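Local coordinates for protein methyltransferase (Geobacter sulfurreducens PCA, PDB 3C3P) that probably transfers a methyl group from S-adenosyl-L-methionine to an oxygen atom of an acceptor substrate, at residues F182-F193 / G202-S210. Residues are numbered along the deposited sequence; the frame is centred on the assembly and turned at random. Where two conformers were deposited one is given.
With EDO (1,2-ethanediol), chain L.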
loop_
_atom_site.group_PDB
_atom_site.type_symbol
_atom_site.label_atom_id
_atom_site.label_comp_id
_atom_site.label_asym_id
_atom_site.label_seq_id
_atom_site.Cartn_x
_atom_site.Cartn_y
_atom_site.Cartn_z
ATOM N N PHE A 182 8.739 5.294 16.635
ATOM C CA PHE A 182 9.286 5.228 15.268
ATOM C C PHE A 182 8.447 6.065 14.314
ATOM O O PHE A 182 8.954 6.660 13.364
ATOM C CB PHE A 182 9.465 3.776 14.817
ATOM C CG PHE A 182 10.200 3.649 13.528
ATOM C CD1 PHE A 182 11.358 4.378 13.312
ATOM C CD2 PHE A 182 9.824 2.729 12.595
ATOM C CE1 PHE A 182 12.066 4.252 12.110
ATOM C CE2 PHE A 182 10.531 2.600 11.419
ATOM C CZ PHE A 182 11.647 3.366 11.183
ATOM N N ASN A 183 7.148 6.131 14.594
ATOM C CA ASN A 183 6.251 6.923 13.771
ATOM C C ASN A 183 6.697 8.384 13.751
ATOM O O ASN A 183 6.737 9.031 12.709
ATOM C CB ASN A 183 4.813 6.898 14.315
ATOM C CG ASN A 183 4.217 5.521 14.345
ATOM O OD1 ASN A 183 4.676 4.619 13.641
ATOM N ND2 ASN A 183 3.160 5.352 15.136
ATOM N N HIS A 184 7.058 8.879 14.929
ATOM C CA HIS A 184 7.456 10.297 15.106
ATOM C C HIS A 184 8.785 10.566 14.475
ATOM O O HIS A 184 9.016 11.642 13.933
ATOM C CB HIS A 184 7.417 10.694 16.564
ATOM C CG HIS A 184 6.053 10.568 17.151
ATOM N ND1 HIS A 184 5.237 11.653 17.383
ATOM C CD2 HIS A 184 5.328 9.468 17.470
ATOM C CE1 HIS A 184 4.094 11.224 17.888
ATOM N NE2 HIS A 184 4.115 9.904 17.936
ATOM N N HIS A 185 9.649 9.566 14.545
ATOM C CA HIS A 185 10.973 9.670 13.944
ATOM C C HIS A 185 10.917 9.674 12.419
ATOM O O HIS A 185 11.319 10.616 11.748
ATOM C CB HIS A 185 11.833 8.476 14.347
ATOM C CG HIS A 185 13.188 8.463 13.694
ATOM N ND1 HIS A 185 14.252 9.210 14.167
ATOM C CD2 HIS A 185 13.641 7.813 12.595
ATOM C CE1 HIS A 185 15.308 8.997 13.400
ATOM N NE2 HIS A 185 14.962 8.165 12.432
ATOM N N LEU A 186 10.332 8.621 11.897
ATOM C CA LEU A 186 10.319 8.398 10.437
ATOM C C LEU A 186 9.571 9.452 9.667
ATOM O O LEU A 186 9.931 9.795 8.516
ATOM C CB LEU A 186 9.781 6.997 10.096
ATOM C CG LEU A 186 10.044 6.552 8.662
ATOM C CD1 LEU A 186 11.545 6.518 8.431
ATOM C CD2 LEU A 186 9.386 5.201 8.405
ATOM N N SER A 187 8.582 10.023 10.324
ATOM C CA SER A 187 7.756 11.048 9.691
ATOM C C SER A 187 8.542 12.328 9.481
ATOM O O SER A 187 8.165 13.188 8.663
ATOM C CB SER A 187 6.512 11.347 10.530
ATOM O OG SER A 187 6.866 11.928 11.764
ATOM N N ARG A 188 9.650 12.441 10.205
ATOM C CA ARG A 188 10.521 13.635 10.149
ATOM C C ARG A 188 11.728 13.451 9.297
ATOM O O ARG A 188 12.495 14.386 9.058
ATOM C CB ARG A 188 10.946 14.060 11.530
ATOM C CG ARG A 188 9.874 14.755 12.204
ATOM C CD ARG A 188 10.184 14.959 13.621
ATOM N NE ARG A 188 9.227 15.891 14.185
ATOM C CZ ARG A 188 8.016 15.554 14.583
ATOM N NH1 ARG A 188 7.600 14.293 14.425
ATOM N NH2 ARG A 188 7.236 16.488 15.101
ATOM N N ARG A 189 11.877 12.241 8.818
ATOM C CA ARG A 189 13.002 11.923 7.943
ATOM C C ARG A 189 12.706 12.368 6.531
ATOM O O ARG A 189 11.980 11.712 5.774
ATOM C CB ARG A 189 13.372 10.481 8.072
ATOM C CG ARG A 189 14.036 10.430 9.389
ATOM C CD ARG A 189 14.811 9.263 9.600
ATOM N NE ARG A 189 15.771 9.057 8.534
ATOM C CZ ARG A 189 16.828 8.292 8.690
ATOM N NH1 ARG A 189 17.067 7.804 9.892
ATOM N NH2 ARG A 189 17.652 8.089 7.685
ATOM N N ARG A 190 13.346 13.480 6.178
ATOM C CA ARG A 190 13.141 14.085 4.854
ATOM C C ARG A 190 13.614 13.213 3.707
ATOM O O ARG A 190 13.355 13.513 2.549
ATOM C CB ARG A 190 13.783 15.480 4.734
ATOM C CG ARG A 190 13.099 16.576 5.551
ATOM C CD ARG A 190 13.529 17.920 5.001
ATOM N NE ARG A 190 12.959 19.085 5.671
ATOM C CZ ARG A 190 12.271 19.063 6.808
ATOM N NH1 ARG A 190 12.100 17.930 7.476
ATOM N NH2 ARG A 190 11.802 20.204 7.308
ATOM N N ASP A 191 14.303 12.140 4.054
ATOM C CA ASP A 191 14.840 11.183 3.078
ATOM C C ASP A 191 13.855 10.065 2.789
ATOM O O ASP A 191 14.065 9.254 1.897
ATOM C CB ASP A 191 16.204 10.627 3.469
ATOM C CG ASP A 191 16.261 10.073 4.870
ATOM O OD1 ASP A 191 15.435 10.464 5.726
ATOM O OD2 ASP A 191 17.187 9.267 5.098
ATOM N N PHE A 192 12.763 10.088 3.539
ATOM C CA PHE A 192 11.648 9.139 3.367
ATOM C C PHE A 192 10.292 9.798 3.216
ATOM O O PHE A 192 10.031 10.876 3.742
ATOM C CB PHE A 192 11.534 8.186 4.562
ATOM C CG PHE A 192 12.598 7.157 4.616
ATOM C CD1 PHE A 192 13.817 7.427 5.211
ATOM C CD2 PHE A 192 12.378 5.897 4.092
ATOM C CE1 PHE A 192 14.805 6.472 5.271
ATOM C CE2 PHE A 192 13.377 4.946 4.120
ATOM C CZ PHE A 192 14.595 5.238 4.737
ATOM N N PHE A 193 9.441 9.128 2.443
ATOM C CA PHE A 193 8.044 9.519 2.301
ATOM C C PHE A 193 7.268 8.434 3.080
ATOM O O PHE A 193 7.268 7.245 2.725
ATOM C CB PHE A 193 7.518 9.647 0.871
ATOM C CG PHE A 193 6.072 10.045 0.831
ATOM C CD1 PHE A 193 5.713 11.388 0.813
ATOM C CD2 PHE A 193 5.061 9.073 0.883
ATOM C CE1 PHE A 193 4.370 11.765 0.800
ATOM C CE2 PHE A 193 3.731 9.430 0.875
ATOM C CZ PHE A 193 3.374 10.785 0.844
ATOM N N GLY A 202 -1.677 -1.604 12.784
ATOM C CA GLY A 202 -1.115 -0.408 12.132
ATOM C C GLY A 202 0.153 -0.787 11.417
ATOM O O GLY A 202 0.977 -1.522 11.938
ATOM N N VAL A 203 0.287 -0.286 10.203
ATOM C CA VAL A 203 1.452 -0.568 9.375
ATOM C C VAL A 203 2.085 0.736 8.873
ATOM O O VAL A 203 1.466 1.510 8.164
ATOM C CB VAL A 203 1.101 -1.490 8.158
ATOM C CG1 VAL A 203 2.379 -1.791 7.328
ATOM C CG2 VAL A 203 0.426 -2.811 8.621
ATOM N N LEU A 204 3.328 0.956 9.281
ATOM C CA LEU A 204 4.081 2.135 8.882
ATOM C C LEU A 204 4.833 1.800 7.603
ATOM O O LEU A 204 5.549 0.797 7.519
ATOM C CB LEU A 204 5.047 2.558 9.990
ATOM C CG LEU A 204 6.038 3.709 9.847
ATOM C CD1 LEU A 204 5.378 5.051 9.553
ATOM C CD2 LEU A 204 6.846 3.830 11.160
ATOM N N LEU A 205 4.648 2.653 6.605
ATOM C CA LEU A 205 5.303 2.480 5.316
ATOM C C LEU A 205 6.193 3.675 5.057
ATOM O O LEU A 205 5.767 4.839 5.189
ATOM C CB LEU A 205 4.256 2.357 4.199
ATOM C CG LEU A 205 3.201 1.252 4.316
ATOM C CD1 LEU A 205 2.104 1.357 3.211
ATOM C CD2 LEU A 205 3.882 -0.096 4.276
ATOM N N GLY A 206 7.437 3.370 4.718
ATOM C CA GLY A 206 8.440 4.398 4.384
ATOM C C GLY A 206 9.135 4.116 3.069
ATOM O O GLY A 206 9.845 3.117 2.920
ATOM N N TYR A 207 8.929 5.011 2.114
ATOM C CA TYR A 207 9.552 4.910 0.800
ATOM C C TYR A 207 10.790 5.784 0.790
ATOM O O TYR A 207 10.721 6.969 1.082
ATOM C CB TYR A 207 8.585 5.371 -0.282
ATOM C CG TYR A 207 9.118 5.369 -1.683
ATOM C CD1 TYR A 207 9.066 4.208 -2.451
ATOM C CD2 TYR A 207 9.656 6.509 -2.256
ATOM C CE1 TYR A 207 9.556 4.187 -3.731
ATOM C CE2 TYR A 207 10.131 6.496 -3.521
ATOM C CZ TYR A 207 10.063 5.330 -4.266
ATOM O OH TYR A 207 10.530 5.322 -5.545
ATOM N N ARG A 208 11.911 5.194 0.416
ATOM C CA ARG A 208 13.159 5.921 0.405
ATOM C C ARG A 208 13.260 6.723 -0.868
ATOM O O ARG A 208 13.357 6.189 -1.958
ATOM C CB ARG A 208 14.331 4.967 0.584
ATOM C CG ARG A 208 15.490 5.680 1.157
ATOM C CD ARG A 208 16.469 4.767 1.738
ATOM N NE ARG A 208 17.333 4.275 0.707
ATOM C CZ ARG A 208 18.568 4.698 0.478
ATOM N NH1 ARG A 208 19.177 5.555 1.264
ATOM N NH2 ARG A 208 19.225 4.176 -0.521
ATOM N N LEU A 209 13.254 8.032 -0.690
ATOM C CA LEU A 209 13.308 9.004 -1.799
ATOM C C LEU A 209 14.609 8.897 -2.593
ATOM O O LEU A 209 15.636 8.533 -2.065
ATOM C CB LEU A 209 13.018 10.424 -1.266
ATOM C CG LEU A 209 11.617 10.627 -0.686
ATOM C CD1 LEU A 209 11.512 11.976 -0.000
ATOM C CD2 LEU A 209 10.545 10.489 -1.757
ATOM N N SER A 210 14.507 9.162 -3.895
ATOM C CA SER A 210 15.642 9.076 -4.837
ATOM C C SER A 210 16.776 10.011 -4.435
ATOM O O SER A 210 17.931 9.676 -4.690
ATOM C CB SER A 210 15.207 9.413 -6.264
ATOM O OG SER A 210 14.161 8.565 -6.706
ATOM O OXT SER A 210 16.575 11.089 -3.860
HETATM C C1 EDO L . 8.067 13.277 3.272
HETATM O O1 EDO L . 9.235 13.504 2.504
HETATM C C2 EDO L . 7.191 14.505 3.523
HETATM O O2 EDO L . 5.853 14.310 3.050
HETATM O O HOH W 1 16.373 9.018 0.425
#
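The carbonyl oxygen of Asp-191 is gripped twice: Leu-209 N donates to Asp-191 O at 3.0 Å, and a water gives it a second proton while giving another to Leu-209 O. This clasp closes the open end of an antiparallel hairpin whose strands, 192-197 and 203-208, finish the seven-stranded sheet of a class I methyltransferase, with 203-208 running antiparallel beside 154-159. One step inward, Phe-193 and Tyr-207 form a hydrogen-bonded pair; Tyr-207 N meets Phe-193 O at 2.9 Å, and Phe-193 N returns the bond to Tyr-207 O.

The neighbouring non-hydrogen-bonded pair works through its side chains. With CG anti to the carbonyl carbon (chi1 -73°), the Phe-192 ring reaches across to Arg-208, whose CG sits over one face, 4.0 Å from the ring centroid, in a CH-pi contact. A bend at chi3 (84°) then turns the guanidinium plane 51° from the ring, and NH2 bonds weakly to Ala-151 O. Leu-186 CD1 covers the opposite face, offset toward the rim, and the ring edge meets Gly-206.

Farther along, helix 182-186 packs on the same face of the sheet. Leu-204 CD2 lies 3.5 Å from Phe-182 CD2, the two side chains crossing at about a right angle, while Leu-186 CD2 approaches Leu-204 CG at 3.9 Å. Asn-183 OD1 touches Leu-204 CD2 at 3.4 Å, while ND2 bonds to Ala-161 O and to Tyr-13 OH of the second subunit.

Backbone bonds across the contact thus gather at its 191-193/207-209 end, strand 203-208 also bonding to strand 154-159, and mainly apolar packing around Leu-204 joins the helix to this strand.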